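Local coordinates for methylmalonate-semialdehyde dehydrogenase (Oceanimonas doudoroffii, PDB 4ZZ7), which probably catalyses the NAD- and coenzyme A-dependent oxidation of methylmalonate semialdehyde to propanoyl-CoA, as its relatives in the aldehyde dehydrogenase family do, at residues I339-G353 against V367-S381. Residues are numbered along the deposited sequence; the frame is centred on the assembly and turned at random.
Sequences INSAEQQGATIVVDG and VGGTLIDHVTPEMTS
Thr-348 and Val-351 pair with Asp-373 and Leu-371 in an antiparallel two-strand contact at the margin of a mixed sheet, where strand 348-351 joins strand 370-373, itself parallel to strand 390-396. Thr-348 and Asp-373 exchange backbone hydrogen bonds, the one from Asp-373 N to Thr-348 O measuring 2.7 Å. Val-351 and Leu-371 form a second such pair, Leu-371 N hydrogen-bonding to Val-351 O at 3.0 Å. Between them the register slips by one residue in a classic beta bulge, Val-350 and Val-351 both facing Leu-371. Helix 329-344 ends in a Schellman motif with Gly-346 as its C-prime residue. Ile-372 packs against this turn: with CG1 beside the backbone N (chi1 -54°), CG2 stands anti to that N and meets Ala-347 CB at 3.5 Å. Its CD1 reaches Ala-342 CB at 3.8 Å, and Ile-349 lies alongside, CD1 3.8 Å from Ile-372 CG1. An alanine in its place is likely to open a gap between Ala-342, Ala-347 and Ile-349. Thr-348 OG1 meets the His-374 ring at its edge, hydrogen-bonded to ND1 at 2.8 Å. Asp-373 OD1 makes a salt bridge with Arg-395. Beyond the helix end, Gln-345 crosses Thr-380, its OE1 accepting Thr-380 N on an in-plane lone pair at 3.0 Å.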
# COMPACT_ATOMS: atom_id res chain seq x y z
N ILE A 339 -22.22 19.69 37.59
CA ILE A 339 -21.50 19.51 38.84
C ILE A 339 -22.45 19.48 40.03
O ILE A 339 -22.28 18.65 40.94
CB ILE A 339 -20.43 20.58 39.06
CG1 ILE A 339 -19.43 20.58 37.90
CG2 ILE A 339 -19.67 20.29 40.36
CD1 ILE A 339 -18.51 21.78 37.87
N ASN A 340 -23.44 20.38 40.04
CA ASN A 340 -24.52 20.30 41.03
C ASN A 340 -25.22 18.95 40.94
O ASN A 340 -25.31 18.23 41.96
CB ASN A 340 -25.53 21.42 40.84
CG ASN A 340 -24.90 22.80 41.01
OD1 ASN A 340 -23.94 22.97 41.76
ND2 ASN A 340 -25.43 23.78 40.28
N SER A 341 -25.68 18.62 39.73
CA SER A 341 -26.35 17.35 39.42
C SER A 341 -25.59 16.16 39.98
O SER A 341 -26.21 15.22 40.48
CB SER A 341 -26.51 17.16 37.91
OG SER A 341 -26.80 15.81 37.55
N ALA A 342 -24.27 16.19 39.88
CA ALA A 342 -23.45 15.10 40.40
C ALA A 342 -23.47 15.08 41.93
O ALA A 342 -23.55 14.01 42.55
CB ALA A 342 -22.03 15.20 39.90
N GLU A 343 -23.41 16.27 42.53
CA GLU A 343 -23.50 16.39 43.99
C GLU A 343 -24.87 15.99 44.53
O GLU A 343 -24.96 15.26 45.53
CB GLU A 343 -23.20 17.82 44.41
CG GLU A 343 -23.02 17.95 45.91
CD GLU A 343 -22.50 19.30 46.30
OE1 GLU A 343 -21.51 19.33 47.06
OE2 GLU A 343 -23.07 20.31 45.83
N GLN A 344 -25.91 16.48 43.87
CA GLN A 344 -27.28 16.10 44.17
C GLN A 344 -27.50 14.59 44.12
O GLN A 344 -28.12 14.06 45.03
CB GLN A 344 -28.26 16.80 43.23
CG GLN A 344 -29.71 16.71 43.68
CD GLN A 344 -30.71 17.06 42.59
OE1 GLN A 344 -30.33 17.55 41.51
NE2 GLN A 344 -32.00 16.81 42.85
N GLN A 345 -26.98 13.90 43.09
CA GLN A 345 -27.19 12.43 42.95
C GLN A 345 -26.28 11.53 43.82
O GLN A 345 -26.27 10.32 43.65
CB GLN A 345 -27.12 12.00 41.47
CG GLN A 345 -28.26 12.55 40.62
CD GLN A 345 -28.13 12.23 39.13
OE1 GLN A 345 -27.06 12.36 38.53
NE2 GLN A 345 -29.23 11.84 38.52
N GLY A 346 -25.51 12.13 44.73
CA GLY A 346 -24.74 11.38 45.73
C GLY A 346 -23.22 11.42 45.60
O GLY A 346 -22.52 10.82 46.41
N ALA A 347 -22.70 12.11 44.58
CA ALA A 347 -21.25 12.09 44.26
C ALA A 347 -20.49 13.04 45.15
O ALA A 347 -21.01 14.08 45.53
CB ALA A 347 -21.00 12.43 42.80
N THR A 348 -19.24 12.68 45.47
CA THR A 348 -18.34 13.49 46.30
C THR A 348 -17.62 14.57 45.46
O THR A 348 -16.90 14.27 44.50
CB THR A 348 -17.26 12.59 46.99
OG1 THR A 348 -17.85 11.42 47.56
CG2 THR A 348 -16.50 13.37 48.07
N ILE A 349 -17.82 15.84 45.82
CA ILE A 349 -17.16 16.95 45.12
C ILE A 349 -15.83 17.23 45.81
O ILE A 349 -15.68 18.21 46.53
CB ILE A 349 -18.05 18.22 45.05
CG1 ILE A 349 -19.39 17.92 44.36
CG2 ILE A 349 -17.33 19.36 44.32
CD1 ILE A 349 -19.30 17.41 42.93
N VAL A 350 -14.85 16.38 45.53
CA VAL A 350 -13.52 16.43 46.16
C VAL A 350 -12.81 17.76 45.96
O VAL A 350 -12.21 18.26 46.89
CB VAL A 350 -12.58 15.32 45.63
CG1 VAL A 350 -11.20 15.42 46.28
CG2 VAL A 350 -13.16 13.94 45.89
N VAL A 351 -12.82 18.29 44.74
CA VAL A 351 -12.26 19.62 44.45
C VAL A 351 -13.32 20.45 43.74
O VAL A 351 -13.79 20.04 42.67
CB VAL A 351 -10.98 19.55 43.59
CG1 VAL A 351 -10.34 20.93 43.47
CG2 VAL A 351 -9.97 18.58 44.18
N ASP A 352 -13.69 21.59 44.31
CA ASP A 352 -14.82 22.38 43.80
C ASP A 352 -14.26 23.56 43.03
O ASP A 352 -13.46 24.33 43.56
CB ASP A 352 -15.72 22.84 44.96
CG ASP A 352 -17.08 23.30 44.51
OD1 ASP A 352 -17.39 23.42 43.33
OD2 ASP A 352 -17.91 23.56 45.38
N GLY A 353 -14.67 23.66 41.77
CA GLY A 353 -14.33 24.78 40.92
C GLY A 353 -15.56 25.48 40.37
O GLY A 353 -15.45 26.14 39.35
N VAL A 367 -14.66 28.47 34.76
CA VAL A 367 -14.90 27.32 35.65
C VAL A 367 -13.55 26.71 36.02
O VAL A 367 -12.68 26.48 35.17
CB VAL A 367 -15.76 26.23 34.98
CG1 VAL A 367 -15.97 25.05 35.94
CG2 VAL A 367 -17.11 26.79 34.53
N GLY A 368 -13.38 26.44 37.31
CA GLY A 368 -12.11 25.94 37.79
C GLY A 368 -12.07 24.44 37.69
O GLY A 368 -13.10 23.79 37.60
N GLY A 369 -10.88 23.89 37.73
CA GLY A 369 -10.70 22.45 37.62
C GLY A 369 -11.35 21.73 38.79
O GLY A 369 -10.99 21.99 39.93
N THR A 370 -12.30 20.85 38.51
CA THR A 370 -13.05 20.15 39.54
C THR A 370 -12.81 18.64 39.48
O THR A 370 -12.64 18.09 38.40
CB THR A 370 -14.57 20.45 39.47
OG1 THR A 370 -15.24 19.45 38.71
CG2 THR A 370 -14.84 21.79 38.86
N LEU A 371 -12.83 17.99 40.64
CA LEU A 371 -12.72 16.54 40.76
C LEU A 371 -13.97 16.02 41.43
O LEU A 371 -14.33 16.53 42.49
CB LEU A 371 -11.52 16.17 41.62
CG LEU A 371 -10.81 14.87 41.28
CD1 LEU A 371 -9.72 14.58 42.30
CD2 LEU A 371 -11.77 13.70 41.25
N ILE A 372 -14.65 15.05 40.82
CA ILE A 372 -15.83 14.39 41.41
C ILE A 372 -15.44 12.94 41.71
O ILE A 372 -14.76 12.32 40.90
CB ILE A 372 -17.05 14.45 40.49
CG1 ILE A 372 -17.33 15.90 40.10
CG2 ILE A 372 -18.26 13.89 41.21
CD1 ILE A 372 -18.46 16.09 39.11
N ASP A 373 -15.82 12.40 42.86
CA ASP A 373 -15.45 11.02 43.24
C ASP A 373 -16.74 10.25 43.54
O ASP A 373 -17.80 10.86 43.75
CB ASP A 373 -14.46 11.04 44.43
CG ASP A 373 -13.78 9.66 44.73
OD1 ASP A 373 -13.82 8.71 43.92
OD2 ASP A 373 -13.18 9.53 45.82
N HIS A 374 -16.65 8.92 43.48
CA HIS A 374 -17.79 8.01 43.73
C HIS A 374 -18.96 8.27 42.79
O HIS A 374 -20.12 8.39 43.23
CB HIS A 374 -18.26 8.09 45.20
CG HIS A 374 -17.15 7.88 46.18
ND1 HIS A 374 -16.66 8.90 46.97
CD2 HIS A 374 -16.42 6.78 46.48
CE1 HIS A 374 -15.68 8.43 47.72
NE2 HIS A 374 -15.51 7.15 47.44
N VAL A 375 -18.66 8.36 41.49
CA VAL A 375 -19.70 8.59 40.49
C VAL A 375 -20.15 7.23 40.03
O VAL A 375 -19.37 6.26 40.10
CB VAL A 375 -19.25 9.49 39.30
CG1 VAL A 375 -18.36 10.64 39.76
CG2 VAL A 375 -18.53 8.69 38.23
N THR A 376 -21.39 7.15 39.57
CA THR A 376 -21.99 5.87 39.19
C THR A 376 -22.61 5.94 37.79
O THR A 376 -22.94 7.04 37.32
CB THR A 376 -23.06 5.39 40.22
OG1 THR A 376 -24.10 6.37 40.36
CG2 THR A 376 -22.41 5.10 41.59
N PRO A 377 -22.78 4.77 37.12
CA PRO A 377 -23.33 4.78 35.77
C PRO A 377 -24.73 5.35 35.66
O PRO A 377 -25.15 5.69 34.56
CB PRO A 377 -23.34 3.30 35.37
CG PRO A 377 -22.33 2.66 36.25
CD PRO A 377 -22.41 3.41 37.54
N GLU A 378 -25.43 5.47 36.79
CA GLU A 378 -26.82 5.94 36.80
C GLU A 378 -26.96 7.47 36.83
O GLU A 378 -28.07 7.98 36.64
CB GLU A 378 -27.66 5.27 37.92
CG GLU A 378 -26.92 4.73 39.15
CD GLU A 378 -26.21 3.38 38.91
OE1 GLU A 378 -25.31 3.03 39.71
OE2 GLU A 378 -26.52 2.65 37.93
N MET A 379 -25.85 8.19 37.04
CA MET A 379 -25.86 9.65 37.17
C MET A 379 -25.89 10.33 35.80
O MET A 379 -25.26 9.87 34.87
CB MET A 379 -24.64 10.14 37.96
CG MET A 379 -24.42 9.47 39.31
SD MET A 379 -22.97 10.11 40.19
CE MET A 379 -23.09 9.36 41.80
N THR A 380 -26.61 11.43 35.70
CA THR A 380 -26.80 12.13 34.43
C THR A 380 -25.51 12.80 34.00
O THR A 380 -25.20 12.89 32.82
CB THR A 380 -27.87 13.22 34.54
OG1 THR A 380 -29.02 12.68 35.18
CG2 THR A 380 -28.29 13.74 33.18
N SER A 381 -24.78 13.30 34.98
CA SER A 381 -23.48 13.92 34.74
C SER A 381 -22.43 12.92 34.19
O SER A 381 -21.48 13.33 33.52
CB SER A 381 -23.00 14.61 36.02
OG SER A 381 -23.36 13.87 37.17
O HOH W 1 -10.67 24.22 41.68